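Local coordinates for Peptide/nickel transport system substrate-binding protein (PDB 5KZT) that binds peptides and, as a family 5 solute-binding protein, probably delivers them to a membrane transporter for uptake, at residues G13-N18 against V220-I225; K205-K210 against Q224-V229; Y214-K219 against T520-Y525. One frame throughout, in Å; residues are numbered along the deposited sequence.

Contact 1: residues G13-N18 against V220-I225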
loop_
_atom_site.group_PDB
_atom_site.type_symbol
_atom_site.label_atom_id
_atom_site.label_comp_id
_atom_site.label_asym_id
_atom_site.label_seq_id
_atom_site.Cartn_x
_atom_site.Cartn_y
_atom_site.Cartn_z
ATOM N N GLY A 13 -4.518 -33.642 -6.023
ATOM C CA GLY A 13 -5.683 -33.384 -5.158
ATOM C C GLY A 13 -6.517 -32.171 -5.576
ATOM O O GLY A 13 -6.239 -31.522 -6.585
ATOM N N GLU A 14 -7.524 -31.853 -4.770
ATOM C CA GLU A 14 -8.439 -30.740 -5.043
ATOM C C GLU A 14 -7.732 -29.375 -4.982
ATOM O O GLU A 14 -7.044 -29.066 -4.018
ATOM C CB GLU A 14 -9.598 -30.775 -4.045
ATOM C CG GLU A 14 -10.690 -29.748 -4.282
ATOM C CD GLU A 14 -11.782 -29.838 -3.237
ATOM O OE1 GLU A 14 -11.508 -29.492 -2.058
ATOM O OE2 GLU A 14 -12.911 -30.274 -3.596
ATOM N N GLN A 15 -7.942 -28.560 -6.010
ATOM C CA GLN A 15 -7.263 -27.294 -6.150
ATOM C C GLN A 15 -8.135 -26.168 -5.615
ATOM O O GLN A 15 -8.555 -25.284 -6.360
ATOM C CB GLN A 15 -6.882 -27.067 -7.614
ATOM C CG GLN A 15 -5.961 -28.138 -8.182
ATOM C CD GLN A 15 -4.636 -28.198 -7.431
ATOM O OE1 GLN A 15 -3.935 -27.196 -7.322
ATOM N NE2 GLN A 15 -4.302 -29.357 -6.884
ATOM N N VAL A 16 -8.378 -26.212 -4.307
ATOM C CA VAL A 16 -9.131 -25.190 -3.594
ATOM C C VAL A 16 -8.254 -24.730 -2.444
ATOM O O VAL A 16 -7.792 -25.553 -1.659
ATOM C CB VAL A 16 -10.469 -25.712 -3.063
ATOM C CG1 VAL A 16 -11.152 -24.688 -2.154
ATOM C CG2 VAL A 16 -11.374 -26.071 -4.227
ATOM N N LEU A 17 -8.028 -23.416 -2.369
ATOM C CA LEU A 17 -7.116 -22.818 -1.406
ATOM C C LEU A 17 -7.936 -21.977 -0.424
ATOM O O LEU A 17 -8.853 -21.264 -0.834
ATOM C CB LEU A 17 -6.088 -21.977 -2.146
ATOM C CG LEU A 17 -5.035 -21.185 -1.369
ATOM C CD1 LEU A 17 -4.138 -22.079 -0.524
ATOM C CD2 LEU A 17 -4.219 -20.333 -2.326
ATOM N N ASN A 18 -7.631 -22.100 0.867
ATOM C CA ASN A 18 -8.362 -21.402 1.943
ATOM C C ASN A 18 -7.433 -20.449 2.701
ATOM O O ASN A 18 -6.483 -20.879 3.363
ATOM C CB ASN A 18 -8.977 -22.411 2.917
ATOM C CG ASN A 18 -10.062 -23.247 2.287
ATOM O OD1 ASN A 18 -10.969 -22.723 1.659
ATOM N ND2 ASN A 18 -9.985 -24.547 2.463
ATOM N N VAL A 220 -3.861 -21.201 -15.086
ATOM C CA VAL A 220 -4.489 -21.062 -13.769
ATOM C C VAL A 220 -4.896 -22.457 -13.326
ATOM O O VAL A 220 -5.603 -23.153 -14.056
ATOM C CB VAL A 220 -5.707 -20.109 -13.804
ATOM C CG1 VAL A 220 -6.266 -19.896 -12.405
ATOM C CG2 VAL A 220 -5.312 -18.768 -14.418
ATOM N N LYS A 221 -4.419 -22.872 -12.157
ATOM C CA LYS A 221 -4.634 -24.241 -11.643
ATOM C C LYS A 221 -5.641 -24.331 -10.517
ATOM O O LYS A 221 -6.289 -25.355 -10.363
ATOM C CB LYS A 221 -3.299 -24.859 -11.178
ATOM C CG LYS A 221 -2.208 -24.938 -12.249
ATOM C CD LYS A 221 -2.732 -25.475 -13.585
ATOM C CE LYS A 221 -1.767 -25.287 -14.757
ATOM N NZ LYS A 221 -0.760 -26.384 -14.848
ATOM N N LEU A 222 -5.741 -23.290 -9.709
ATOM C CA LEU A 222 -6.724 -23.238 -8.630
ATOM C C LEU A 222 -8.114 -22.987 -9.208
ATOM O O LEU A 222 -8.308 -22.027 -9.947
ATOM C CB LEU A 222 -6.370 -22.145 -7.640
ATOM C CG LEU A 222 -5.145 -22.447 -6.778
ATOM C CD1 LEU A 222 -4.706 -21.203 -6.017
ATOM C CD2 LEU A 222 -5.415 -23.618 -5.855
ATOM N N LYS A 223 -9.072 -23.841 -8.882
ATOM C CA LYS A 223 -10.442 -23.571 -9.295
ATOM C C LYS A 223 -11.125 -22.528 -8.377
ATOM O O LYS A 223 -11.995 -21.807 -8.822
ATOM C CB LYS A 223 -11.249 -24.875 -9.440
ATOM C CG LYS A 223 -11.635 -25.552 -8.159
ATOM C CD LYS A 223 -12.160 -26.961 -8.440
ATOM C CE LYS A 223 -12.550 -27.625 -7.142
ATOM N NZ LYS A 223 -13.112 -28.964 -7.333
ATOM N N GLN A 224 -10.707 -22.447 -7.107
ATOM C CA GLN A 224 -11.378 -21.605 -6.116
ATOM C C GLN A 224 -10.444 -21.242 -4.957
ATOM O O GLN A 224 -9.674 -22.082 -4.484
ATOM C CB GLN A 224 -12.637 -22.304 -5.581
ATOM C CG GLN A 224 -13.470 -21.427 -4.655
ATOM C CD GLN A 224 -14.934 -21.798 -4.642
ATOM O OE1 GLN A 224 -15.509 -22.145 -5.678
ATOM N NE2 GLN A 224 -15.560 -21.712 -3.475
ATOM N N ILE A 225 -10.499 -19.987 -4.537
ATOM C CA ILE A 225 -9.734 -19.507 -3.379
ATOM C C ILE A 225 -10.750 -18.861 -2.440
ATOM O O ILE A 225 -11.419 -17.919 -2.825
ATOM C CB ILE A 225 -8.617 -18.518 -3.777
ATOM C CG1 ILE A 225 -7.686 -19.124 -4.840
ATOM C CG2 ILE A 225 -7.824 -18.081 -2.558
ATOM C CD1 ILE A 225 -6.830 -18.096 -5.564
#
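Leu17 and Leu222 meet on the buried side of this contact, the methyl CD2 of Leu17 lying 3.8 Å from CD1 of Leu222. CG of Leu17, anti to the backbone N (chi1 178°), carries the branch that makes this touch. Leu17 CB also backs onto CG1 of Ile225; Leu526 packs on both leucines and Thr524 on Leu222. Two backbone bonds join the two segments here. Lys223 N donates to Gln15 O at 3.0 Å, somewhat bent, and Leu17 N donates to Gln224 O, much straighter at 164°. Gln15 sits at the centre of an inverse gamma turn, with its CB 3.3 Å from Lys221 O. Its amide is bonded elsewhere: NE2 donates to Gly13 O from above that carbonyl's plane, and OE1 accepts from Leu526 N.

The solvent side is looser. There the extended Lys223 chain crosses Val16, CE resting 3.5 Å from Val16 CG2, and ends near Glu14 in a long salt bridge, Glu14 OE2 to Lys223 NZ 4.0 Å, with the two side chains at about a right angle. Val16 pairs with Gln224 and Leu17 with Ile225 as parallel bridges, so the N-terminal strand 16-21 is added as an outer strand to a mixed four-stranded sheet.

Contact 2: residues K205-K210 against Q224-V229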
loop_
_atom_site.group_PDB
_atom_site.type_symbol
_atom_site.label_atom_id
_atom_site.label_comp_id
_atom_site.label_asym_id
_atom_site.label_seq_id
_atom_site.Cartn_x
_atom_site.Cartn_y
_atom_site.Cartn_z
ATOM N N LYS A 205 -16.308 -12.531 4.269
ATOM C CA LYS A 205 -15.902 -13.604 3.385
ATOM C C LYS A 205 -15.992 -13.139 1.945
ATOM O O LYS A 205 -16.786 -12.253 1.603
ATOM C CB LYS A 205 -16.781 -14.839 3.615
ATOM C CG LYS A 205 -16.581 -15.394 5.005
ATOM C CD LYS A 205 -17.232 -16.738 5.279
ATOM C CE LYS A 205 -17.221 -16.989 6.780
ATOM N NZ LYS A 205 -16.808 -18.364 7.087
ATOM N N TRP A 206 -15.132 -13.694 1.117
ATOM C CA TRP A 206 -15.225 -13.529 -0.314
ATOM C C TRP A 206 -14.456 -14.657 -0.972
ATOM O O TRP A 206 -13.702 -15.378 -0.302
ATOM C CB TRP A 206 -14.702 -12.160 -0.772
ATOM C CG TRP A 206 -13.318 -11.811 -0.322
ATOM C CD1 TRP A 206 -12.160 -12.068 -0.984
ATOM C CD2 TRP A 206 -12.944 -11.100 0.874
ATOM N NE1 TRP A 206 -11.094 -11.582 -0.280
ATOM C CE2 TRP A 206 -11.543 -10.978 0.860
ATOM C CE3 TRP A 206 -13.659 -10.550 1.940
ATOM C CZ2 TRP A 206 -10.829 -10.332 1.878
ATOM C CZ3 TRP A 206 -12.958 -9.901 2.953
ATOM C CH2 TRP A 206 -11.550 -9.806 2.918
ATOM N N THR A 207 -14.653 -14.789 -2.285
ATOM C CA THR A 207 -14.219 -15.955 -3.041
ATOM C C THR A 207 -13.638 -15.555 -4.390
ATOM O O THR A 207 -14.172 -14.676 -5.056
ATOM C CB THR A 207 -15.412 -16.897 -3.299
ATOM O OG1 THR A 207 -16.140 -17.060 -2.090
ATOM C CG2 THR A 207 -14.964 -18.254 -3.789
ATOM N N TYR A 208 -12.546 -16.212 -4.778
ATOM C CA TYR A 208 -11.994 -16.085 -6.111
ATOM C C TYR A 208 -12.340 -17.362 -6.820
ATOM O O TYR A 208 -12.138 -18.442 -6.257
ATOM C CB TYR A 208 -10.476 -15.932 -6.062
ATOM C CG TYR A 208 -9.989 -14.684 -5.353
ATOM C CD1 TYR A 208 -10.050 -13.438 -5.974
ATOM C CD2 TYR A 208 -9.452 -14.742 -4.061
ATOM C CE1 TYR A 208 -9.609 -12.301 -5.342
ATOM C CE2 TYR A 208 -8.995 -13.593 -3.426
ATOM C CZ TYR A 208 -9.070 -12.380 -4.089
ATOM O OH TYR A 208 -8.622 -11.263 -3.462
ATOM N N VAL A 209 -12.861 -17.261 -8.040
ATOM C CA VAL A 209 -13.127 -18.455 -8.837
ATOM C C VAL A 209 -12.412 -18.294 -10.159
ATOM O O VAL A 209 -12.415 -17.208 -10.734
ATOM C CB VAL A 209 -14.636 -18.703 -9.052
ATOM C CG1 VAL A 209 -14.850 -20.006 -9.802
ATOM C CG2 VAL A 209 -15.356 -18.803 -7.710
ATOM N N LYS A 210 -11.778 -19.376 -10.623
ATOM C CA LYS A 210 -11.062 -19.354 -11.901
ATOM C C LYS A 210 -11.948 -18.759 -13.002
ATOM O O LYS A 210 -13.086 -19.190 -13.194
ATOM C CB LYS A 210 -10.589 -20.765 -12.297
ATOM C CG LYS A 210 -9.947 -20.840 -13.679
ATOM C CD LYS A 210 -9.212 -22.144 -13.932
ATOM C CE LYS A 210 -8.833 -22.224 -15.403
ATOM N NZ LYS A 210 -7.901 -23.319 -15.767
ATOM N N GLN A 224 -10.707 -22.447 -7.107
ATOM C CA GLN A 224 -11.378 -21.605 -6.116
ATOM C C GLN A 224 -10.444 -21.242 -4.957
ATOM O O GLN A 224 -9.674 -22.082 -4.484
ATOM C CB GLN A 224 -12.637 -22.304 -5.581
ATOM C CG GLN A 224 -13.470 -21.427 -4.655
ATOM C CD GLN A 224 -14.934 -21.798 -4.642
ATOM O OE1 GLN A 224 -15.509 -22.145 -5.678
ATOM N NE2 GLN A 224 -15.560 -21.712 -3.475
ATOM N N ILE A 225 -10.499 -19.987 -4.537
ATOM C CA ILE A 225 -9.734 -19.507 -3.379
ATOM C C ILE A 225 -10.750 -18.861 -2.440
ATOM O O ILE A 225 -11.419 -17.919 -2.825
ATOM C CB ILE A 225 -8.617 -18.518 -3.777
ATOM C CG1 ILE A 225 -7.686 -19.124 -4.840
ATOM C CG2 ILE A 225 -7.824 -18.081 -2.558
ATOM C CD1 ILE A 225 -6.830 -18.096 -5.564
ATOM N N ASN A 226 -10.887 -19.404 -1.236
ATOM C CA ASN A 226 -11.842 -18.917 -0.242
ATOM C C ASN A 226 -11.089 -18.056 0.752
ATOM O O ASN A 226 -10.037 -18.476 1.268
ATOM C CB ASN A 226 -12.474 -20.091 0.507
ATOM C CG ASN A 226 -13.201 -21.050 -0.420
ATOM O OD1 ASN A 226 -14.064 -20.626 -1.194
ATOM N ND2 ASN A 226 -12.863 -22.347 -0.354
ATOM N N VAL A 227 -11.623 -16.868 1.032
ATOM C CA VAL A 227 -11.011 -15.942 1.983
ATOM C C VAL A 227 -11.996 -15.598 3.080
ATOM O O VAL A 227 -13.171 -15.332 2.797
ATOM C CB VAL A 227 -10.558 -14.631 1.300
ATOM C CG1 VAL A 227 -9.774 -13.779 2.282
ATOM C CG2 VAL A 227 -9.728 -14.947 0.068
ATOM N N GLN A 228 -11.517 -15.605 4.324
ATOM C CA GLN A 228 -12.310 -15.153 5.476
ATOM C C GLN A 228 -11.494 -14.199 6.332
ATOM O O GLN A 228 -10.275 -14.326 6.462
ATOM C CB GLN A 228 -12.831 -16.328 6.289
ATOM C CG GLN A 228 -11.759 -17.211 6.869
ATOM C CD GLN A 228 -12.330 -18.391 7.620
ATOM O OE1 GLN A 228 -12.989 -18.227 8.647
ATOM N NE2 GLN A 228 -12.061 -19.587 7.128
ATOM N N VAL A 229 -12.179 -13.234 6.919
ATOM C CA VAL A 229 -11.549 -12.302 7.831
ATOM C C VAL A 229 -11.305 -12.939 9.195
ATOM O O VAL A 229 -12.219 -13.485 9.807
ATOM C CB VAL A 229 -12.381 -11.018 7.962
ATOM C CG1 VAL A 229 -11.773 -10.085 8.999
ATOM C CG2 VAL A 229 -12.457 -10.342 6.603
HETATM O O HOH W 1 -15.726 -18.545 -0.099
#
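Trp206 lays its indole against Val227, and this makes the main apolar contact between the two strands. Val227 CB stands 3.8 Å from the centroid of the five-membered ring, a CH-pi contact over the face, and CG1 sits above the same ring system toward its rim. At the far end of the indole, Trp206 CZ3 is 3.7 Å from Val229 CG2. On the same face Tyr208 meets Ile225 CB with its ring edge, and its CE2 touches Val227 CG2; helix 36-45 packs on this tyrosine.

The backbone bonds come in two reciprocal pairs, Trp206 with Val227 and Tyr208 with Ile225. The straightest is Tyr208 N to Ile225 O, 2.8 Å at 174°. This is an antiparallel pair from the interior of a mixed four-stranded sheet, flanked by strands 16-21 and 194-197.

The other face, with Lys205, Thr207, Val209, Gln224, Asn226 and Gln228, is mostly polar. Gln224 NE2 donates in plane to a lone pair of Asn226 OD1 at 2.9 Å, passing Thr207 CG2 at 3.5 Å. A water donates to that same OD1; its approach to Thr207 OG1 is doubtfully short. Thr207 OG1 is bonded to Asp198, while Asn226 ND2 is held by Asn18 OD1.

Contact 3: residues Y214-K219 against T520-Y525; sequences YWDKDK and TYKETY
Lys522 drives its ammonium group between Tyr214 and Asp216. NZ donates to Asp216 OD2 at 2.8 Å in a salt bridge, taking the anti lone pair, the one facing away from the other carboxylate oxygen. A second bond runs from NZ to Tyr214 OH at 3.0 Å. The lysine crosses both partners at about a right angle, and its CE lies in the plane of the tyrosine ring, at the edge, 3.9 Å from CE2. The side chain is stretched out all the way, with CG anti to the backbone N (chi1 -180°), and this full length carries NZ across to the other loop.

Beside this grip, Lys219 and Glu523 run side by side, pointing the same way. CD of Lys219 is 4.0 Å from Glu523 OE1, but the charged ends do not meet. A water joins the two residues instead, donating to Lys219 O and to Glu523 OE1, each at 2.7 Å.

Next come the groups that set these positions. A type I turn from Tyr214 to Lys217 places the backbone N of Asp216 3.6 Å above the centre of the Tyr214 ring. A second type I turn, Tyr521 to Thr524, presents Lys522 and Glu523. Pro193 packs against both Tyr214 and Lys522. Glu47 accepts from Trp215 NE1 and is also hydrogen-bonded to Tyr214 OH.

With the carboxylate of Asp216 and the phenol oxygen of Tyr214 both receiving its N-H groups, Lys522 is probably kept protonated; the contact is a salt bridge joining two loops at the surface.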
loop_
_atom_site.group_PDB
_atom_site.type_symbol
_atom_site.label_atom_id
_atom_site.label_comp_id
_atom_site.label_asym_id
_atom_site.label_seq_id
_atom_site.Cartn_x
_atom_site.Cartn_y
_atom_site.Cartn_z
ATOM N N TYR A 214 -10.687 -15.646 -19.036
ATOM C CA TYR A 214 -9.328 -15.106 -18.974
ATOM C C TYR A 214 -8.475 -15.688 -20.100
ATOM O O TYR A 214 -8.491 -16.899 -20.320
ATOM C CB TYR A 214 -8.702 -15.413 -17.615
ATOM C CG TYR A 214 -7.287 -14.934 -17.429
ATOM C CD1 TYR A 214 -6.931 -13.611 -17.675
ATOM C CD2 TYR A 214 -6.294 -15.810 -16.970
ATOM C CE1 TYR A 214 -5.621 -13.177 -17.495
ATOM C CE2 TYR A 214 -5.002 -15.390 -16.770
ATOM C CZ TYR A 214 -4.661 -14.074 -17.032
ATOM O OH TYR A 214 -3.362 -13.681 -16.835
ATOM N N TRP A 215 -7.739 -14.818 -20.806
ATOM C CA TRP A 215 -6.943 -15.226 -21.981
ATOM C C TRP A 215 -5.893 -16.283 -21.627
ATOM O O TRP A 215 -5.592 -17.133 -22.444
ATOM C CB TRP A 215 -6.263 -14.013 -22.685
ATOM C CG TRP A 215 -5.157 -13.371 -21.889
ATOM C CD1 TRP A 215 -5.284 -12.353 -20.994
ATOM C CD2 TRP A 215 -3.775 -13.729 -21.898
ATOM N NE1 TRP A 215 -4.068 -12.063 -20.430
ATOM C CE2 TRP A 215 -3.122 -12.892 -20.973
ATOM C CE3 TRP A 215 -3.025 -14.700 -22.581
ATOM C CZ2 TRP A 215 -1.741 -12.984 -20.711
ATOM C CZ3 TRP A 215 -1.645 -14.783 -22.337
ATOM C CH2 TRP A 215 -1.022 -13.922 -21.400
ATOM N N ASP A 216 -5.343 -16.225 -20.420
ATOM C CA ASP A 216 -4.294 -17.172 -19.994
ATOM C C ASP A 216 -4.803 -18.215 -18.977
ATOM O O ASP A 216 -4.053 -18.696 -18.117
ATOM C CB ASP A 216 -3.109 -16.390 -19.422
ATOM C CG ASP A 216 -1.775 -17.040 -19.695
ATOM O OD1 ASP A 216 -1.697 -17.929 -20.568
ATOM O OD2 ASP A 216 -0.792 -16.643 -19.035
ATOM N N LYS A 217 -6.067 -18.602 -19.110
ATOM C CA LYS A 217 -6.709 -19.490 -18.129
ATOM C C LYS A 217 -6.072 -20.881 -18.035
ATOM O O LYS A 217 -6.158 -21.528 -16.986
ATOM C CB LYS A 217 -8.199 -19.631 -18.427
ATOM C CG LYS A 217 -8.508 -20.456 -19.672
ATOM C CD LYS A 217 -9.943 -20.286 -20.121
ATOM C CE LYS A 217 -10.231 -21.166 -21.311
ATOM N NZ LYS A 217 -11.637 -20.965 -21.739
ATOM N N ASP A 218 -5.428 -21.340 -19.109
ATOM C CA ASP A 218 -4.751 -22.645 -19.080
ATOM C C ASP A 218 -3.572 -22.725 -18.080
ATOM O O ASP A 218 -3.171 -23.819 -17.677
ATOM C CB ASP A 218 -4.309 -23.067 -20.486
ATOM C CG ASP A 218 -5.487 -23.496 -21.387
ATOM O OD1 ASP A 218 -6.649 -23.650 -20.919
ATOM O OD2 ASP A 218 -5.239 -23.700 -22.599
ATOM N N LYS A 219 -3.025 -21.580 -17.681
ATOM C CA LYS A 219 -1.993 -21.551 -16.649
ATOM C C LYS A 219 -2.559 -21.424 -15.226
ATOM O O LYS A 219 -1.802 -21.481 -14.269
ATOM C CB LYS A 219 -1.046 -20.389 -16.913
ATOM C CG LYS A 219 -0.359 -20.483 -18.263
ATOM C CD LYS A 219 0.893 -19.643 -18.292
ATOM C CE LYS A 219 1.645 -19.902 -19.578
ATOM N NZ LYS A 219 2.757 -18.929 -19.699
ATOM N N THR A 520 0.215 -12.740 -6.192
ATOM C CA THR A 520 -0.387 -13.141 -7.459
ATOM C C THR A 520 -0.647 -14.634 -7.343
ATOM O O THR A 520 0.303 -15.427 -7.290
ATOM C CB THR A 520 0.523 -12.835 -8.647
ATOM O OG1 THR A 520 0.784 -11.421 -8.693
ATOM C CG2 THR A 520 -0.141 -13.285 -9.968
ATOM N N TYR A 521 -1.926 -15.006 -7.274
ATOM C CA TYR A 521 -2.323 -16.401 -7.121
ATOM C C TYR A 521 -2.456 -17.145 -8.445
ATOM O O TYR A 521 -2.741 -18.352 -8.425
ATOM C CB TYR A 521 -3.660 -16.515 -6.384
ATOM C CG TYR A 521 -3.722 -15.785 -5.069
ATOM C CD1 TYR A 521 -2.675 -15.875 -4.130
ATOM C CD2 TYR A 521 -4.821 -15.028 -4.744
ATOM C CE1 TYR A 521 -2.739 -15.205 -2.912
ATOM C CE2 TYR A 521 -4.901 -14.357 -3.523
ATOM C CZ TYR A 521 -3.860 -14.442 -2.614
ATOM O OH TYR A 521 -3.963 -13.740 -1.427
ATOM N N LYS A 522 -2.262 -16.438 -9.562
ATOM C CA LYS A 522 -2.514 -16.943 -10.916
ATOM C C LYS A 522 -2.020 -18.371 -11.122
ATOM O O LYS A 522 -2.791 -19.186 -11.591
ATOM C CB LYS A 522 -1.878 -16.019 -11.959
ATOM C CG LYS A 522 -2.071 -16.422 -13.406
ATOM C CD LYS A 522 -1.353 -15.457 -14.339
ATOM C CE LYS A 522 -1.281 -16.038 -15.737
ATOM N NZ LYS A 522 -0.738 -15.067 -16.719
ATOM N N GLU A 523 -0.761 -18.652 -10.782
ATOM C CA GLU A 523 -0.142 -19.962 -11.094
ATOM C C GLU A 523 0.150 -20.780 -9.848
ATOM O O GLU A 523 0.877 -21.765 -9.904
ATOM C CB GLU A 523 1.122 -19.774 -11.933
ATOM C CG GLU A 523 0.874 -19.025 -13.240
ATOM C CD GLU A 523 2.020 -19.158 -14.243
ATOM O OE1 GLU A 523 2.353 -20.281 -14.650
ATOM O OE2 GLU A 523 2.566 -18.130 -14.684
ATOM N N THR A 524 -0.421 -20.373 -8.720
ATOM C CA THR A 524 -0.368 -21.140 -7.495
ATOM C C THR A 524 -1.118 -22.454 -7.677
ATOM O O THR A 524 -2.112 -22.525 -8.406
ATOM C CB THR A 524 -0.968 -20.308 -6.357
ATOM O OG1 THR A 524 -0.251 -19.074 -6.319
ATOM C CG2 THR A 524 -0.887 -21.010 -5.001
ATOM N N TYR A 525 -0.619 -23.503 -7.048
ATOM C CA TYR A 525 -1.299 -24.807 -7.100
ATOM C C TYR A 525 -0.990 -25.606 -5.845
ATOM O O TYR A 525 -0.097 -25.235 -5.069
ATOM C CB TYR A 525 -0.896 -25.586 -8.390
ATOM C CG TYR A 525 0.536 -26.036 -8.424
ATOM C CD1 TYR A 525 1.541 -25.210 -8.930
ATOM C CD2 TYR A 525 0.898 -27.299 -7.953
ATOM C CE1 TYR A 525 2.872 -25.630 -8.945
ATOM C CE2 TYR A 525 2.213 -27.722 -7.960
ATOM C CZ TYR A 525 3.195 -26.895 -8.452
ATOM O OH TYR A 525 4.504 -27.336 -8.429
HETATM O O HOH W 2 0.747 -22.416 -14.412
#

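Contacts 1 and 2 lie side by side in one mixed sheet, their centres about 10 Å apart. Both use strand 224-229, flanked by 16-21 in contact 1 and by 205-210 in contact 2, and they share Gln224 and Ile225. Contact 3 joins the loop between 205-210 and 224-229 to the turn at 520-525, its centre about 11 Å from that of contact 1 and about 15 Å from that of contact 2. Along the chain come 13-18, 205-210, 214-219, 220-225, 224-229 and finally 520-525. Contact is direct throughout: Lys210 NZ probably bonds to Lys217 O, and Ile225 CD1 packs on Tyr521 CB. The N-terminal strand, a mid-chain hairpin and the C-terminal segment are thereby gathered into one region.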